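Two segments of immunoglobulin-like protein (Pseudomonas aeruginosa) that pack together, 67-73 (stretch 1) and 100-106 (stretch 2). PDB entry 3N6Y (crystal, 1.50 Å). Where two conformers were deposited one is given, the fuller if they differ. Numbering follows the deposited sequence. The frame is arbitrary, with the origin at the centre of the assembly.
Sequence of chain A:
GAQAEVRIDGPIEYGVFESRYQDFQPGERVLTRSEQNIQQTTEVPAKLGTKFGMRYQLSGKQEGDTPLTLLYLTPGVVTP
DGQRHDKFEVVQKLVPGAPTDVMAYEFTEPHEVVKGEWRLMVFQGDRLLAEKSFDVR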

# COMPACT_ATOMS: atom_id res chain seq x y z
N PRO A 67 -2.79 15.09 -2.22
CA PRO A 67 -2.11 13.94 -1.64
C PRO A 67 -2.67 12.61 -2.13
O PRO A 67 -3.68 12.56 -2.87
CB PRO A 67 -2.37 14.14 -0.15
CG PRO A 67 -3.75 14.61 -0.16
CD PRO A 67 -3.75 15.64 -1.27
N LEU A 68 -1.95 11.55 -1.79
CA LEU A 68 -2.43 10.23 -2.11
C LEU A 68 -3.41 9.77 -1.05
O LEU A 68 -3.31 10.09 0.11
CB LEU A 68 -1.28 9.22 -2.21
CG LEU A 68 -0.21 9.52 -3.24
CD1 LEU A 68 0.84 8.34 -3.20
CD2 LEU A 68 -0.86 9.72 -4.65
N THR A 69 -4.39 8.99 -1.48
CA THR A 69 -5.25 8.22 -0.58
C THR A 69 -4.88 6.74 -0.79
O THR A 69 -5.04 6.18 -1.91
CB THR A 69 -6.74 8.43 -0.87
OG1 THR A 69 -7.10 9.82 -0.73
CG2 THR A 69 -7.60 7.63 0.15
N LEU A 70 -4.39 6.11 0.27
CA LEU A 70 -4.10 4.67 0.25
C LEU A 70 -5.31 3.97 0.85
O LEU A 70 -5.56 4.09 2.07
CB LEU A 70 -2.85 4.29 1.05
CG LEU A 70 -1.43 4.60 0.55
CD1 LEU A 70 -1.29 6.07 0.07
CD2 LEU A 70 -0.44 4.38 1.67
N LEU A 71 -6.02 3.25 0.01
CA LEU A 71 -7.28 2.60 0.40
C LEU A 71 -7.00 1.13 0.52
O LEU A 71 -6.76 0.45 -0.46
CB LEU A 71 -8.36 2.82 -0.64
CG LEU A 71 -9.68 2.12 -0.30
CD1 LEU A 71 -10.28 2.72 1.04
CD2 LEU A 71 -10.66 2.21 -1.46
N TYR A 72 -6.99 0.61 1.75
CA TYR A 72 -6.83 -0.80 1.98
C TYR A 72 -8.19 -1.41 2.22
O TYR A 72 -8.87 -1.02 3.16
CB TYR A 72 -6.04 -1.04 3.27
CG TYR A 72 -4.64 -0.42 3.37
CD1 TYR A 72 -4.45 0.93 3.59
CD2 TYR A 72 -3.51 -1.21 3.21
CE1 TYR A 72 -3.19 1.48 3.67
CE2 TYR A 72 -2.24 -0.67 3.30
CZ TYR A 72 -2.08 0.65 3.52
OH TYR A 72 -0.79 1.17 3.64
N LEU A 73 -8.62 -2.32 1.36
CA LEU A 73 -9.81 -3.11 1.63
C LEU A 73 -9.38 -4.48 2.20
O LEU A 73 -8.55 -5.19 1.60
CB LEU A 73 -10.59 -3.30 0.33
CG LEU A 73 -11.18 -2.05 -0.32
CD1 LEU A 73 -11.90 -2.48 -1.69
CD2 LEU A 73 -12.17 -1.37 0.60
N THR A 100 10.90 6.66 -4.54
CA THR A 100 9.85 5.66 -4.56
C THR A 100 8.79 6.01 -3.53
O THR A 100 9.04 6.69 -2.54
CB THR A 100 10.37 4.24 -4.26
OG1 THR A 100 10.97 4.22 -2.97
CG2 THR A 100 11.40 3.80 -5.29
N ASP A 101 7.60 5.49 -3.79
CA ASP A 101 6.46 5.59 -2.91
C ASP A 101 5.99 4.15 -2.62
O ASP A 101 6.19 3.28 -3.42
CB ASP A 101 5.34 6.37 -3.61
CG ASP A 101 5.65 7.86 -3.72
OD1 ASP A 101 6.39 8.24 -4.65
OD2 ASP A 101 5.17 8.61 -2.85
N VAL A 102 5.50 3.92 -1.42
CA VAL A 102 5.14 2.60 -0.92
C VAL A 102 3.75 2.64 -0.34
O VAL A 102 3.33 3.61 0.29
CB VAL A 102 6.11 2.16 0.18
CG1 VAL A 102 5.66 0.85 0.87
CG2 VAL A 102 7.53 2.02 -0.38
N MSE A 103 3.03 1.57 -0.59
CA MSE A 103 1.76 1.28 0.10
C MSE A 103 1.87 -0.15 0.63
O MSE A 103 1.80 -1.11 -0.14
CB MSE A 103 0.54 1.42 -0.82
CG MSE A 103 -0.71 1.11 -0.06
SE MSE A 103 -2.25 1.32 -1.26
CE MSE A 103 -3.58 0.75 0.07
N ALA A 104 2.03 -0.26 1.94
CA ALA A 104 2.23 -1.55 2.58
C ALA A 104 1.38 -1.72 3.83
O ALA A 104 0.96 -0.72 4.49
CB ALA A 104 3.69 -1.80 2.89
N TYR A 105 1.20 -2.99 4.18
CA TYR A 105 0.49 -3.40 5.37
C TYR A 105 1.30 -4.49 6.04
O TYR A 105 1.77 -5.39 5.34
CB TYR A 105 -0.91 -3.92 5.04
CG TYR A 105 -1.80 -4.07 6.25
CD1 TYR A 105 -1.83 -5.26 6.96
CD2 TYR A 105 -2.59 -3.00 6.70
CE1 TYR A 105 -2.65 -5.40 8.09
CE2 TYR A 105 -3.43 -3.13 7.85
CZ TYR A 105 -3.45 -4.35 8.51
OH TYR A 105 -4.24 -4.51 9.60
N GLU A 106 1.45 -4.38 7.37
CA GLU A 106 2.16 -5.39 8.16
C GLU A 106 1.26 -5.96 9.27
O GLU A 106 0.56 -5.23 9.98
CB GLU A 106 3.49 -4.84 8.72
CG GLU A 106 4.42 -5.94 9.22
CD GLU A 106 5.85 -5.49 9.53
OE1 GLU A 106 6.37 -4.58 8.85
OE2 GLU A 106 6.48 -6.09 10.44

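The two strands, 68-73 and 101-106, run in the same general direction, their axes inclined by 28° and 8.6 Å apart at closest approach. No backbone-to-backbone hydrogen bond joins them; they meet chiefly through side chains. The alternation of a β-strand directs L68, L70 and Y72 toward stretch 2, and D101, M103 and Y105 toward stretch 1. The register pairs these residues in order, and the backbones come nearest in the middle, where the CA atoms of L70 and M103 lie 6.8 Å apart.

Along stretch 2, contact begins loosely at D101, whose OD2 lies 4.4 Å from L68 CD1; its other carboxylate oxygen, OD1, is hydrogen-bonded elsewhere in the structure. V102 turns its side chain away and offers its backbone instead, with L70 CD2 4.1 Å from V102 O.

M103, present as selenomethionine, is the centre of the contact and loses 100 Å² to stretch 1. All three of its chi angles are t, so the chain extends fully across the gap. Along the way M103 CG packs against L70 CG at 3.6 Å, an apolar contact between buried side chains. At its tip, M103 CE sits 3.4 Å from the centroid of the Y72 ring and only 3° off the ring normal, an almost ideal CH-pi arrangement in which the methyl group faces the pi cloud. The same methyl also approaches the backbone, with M103 CE 3.2 Å from L71 O.

A104 points its CB away, but its carbonyl receives the sole hydrogen bond between the stretches: Y72 OH donates to A104 O at 2.7 Å, near the plane of the ring. The buried tyrosine thus satisfies its hydroxyl while leaving a face to the methyl.

Y105 completes the contact, its CB 3.9 Å from Y72 CE2. The two aromatic rings meet obliquely, their planes at 58°.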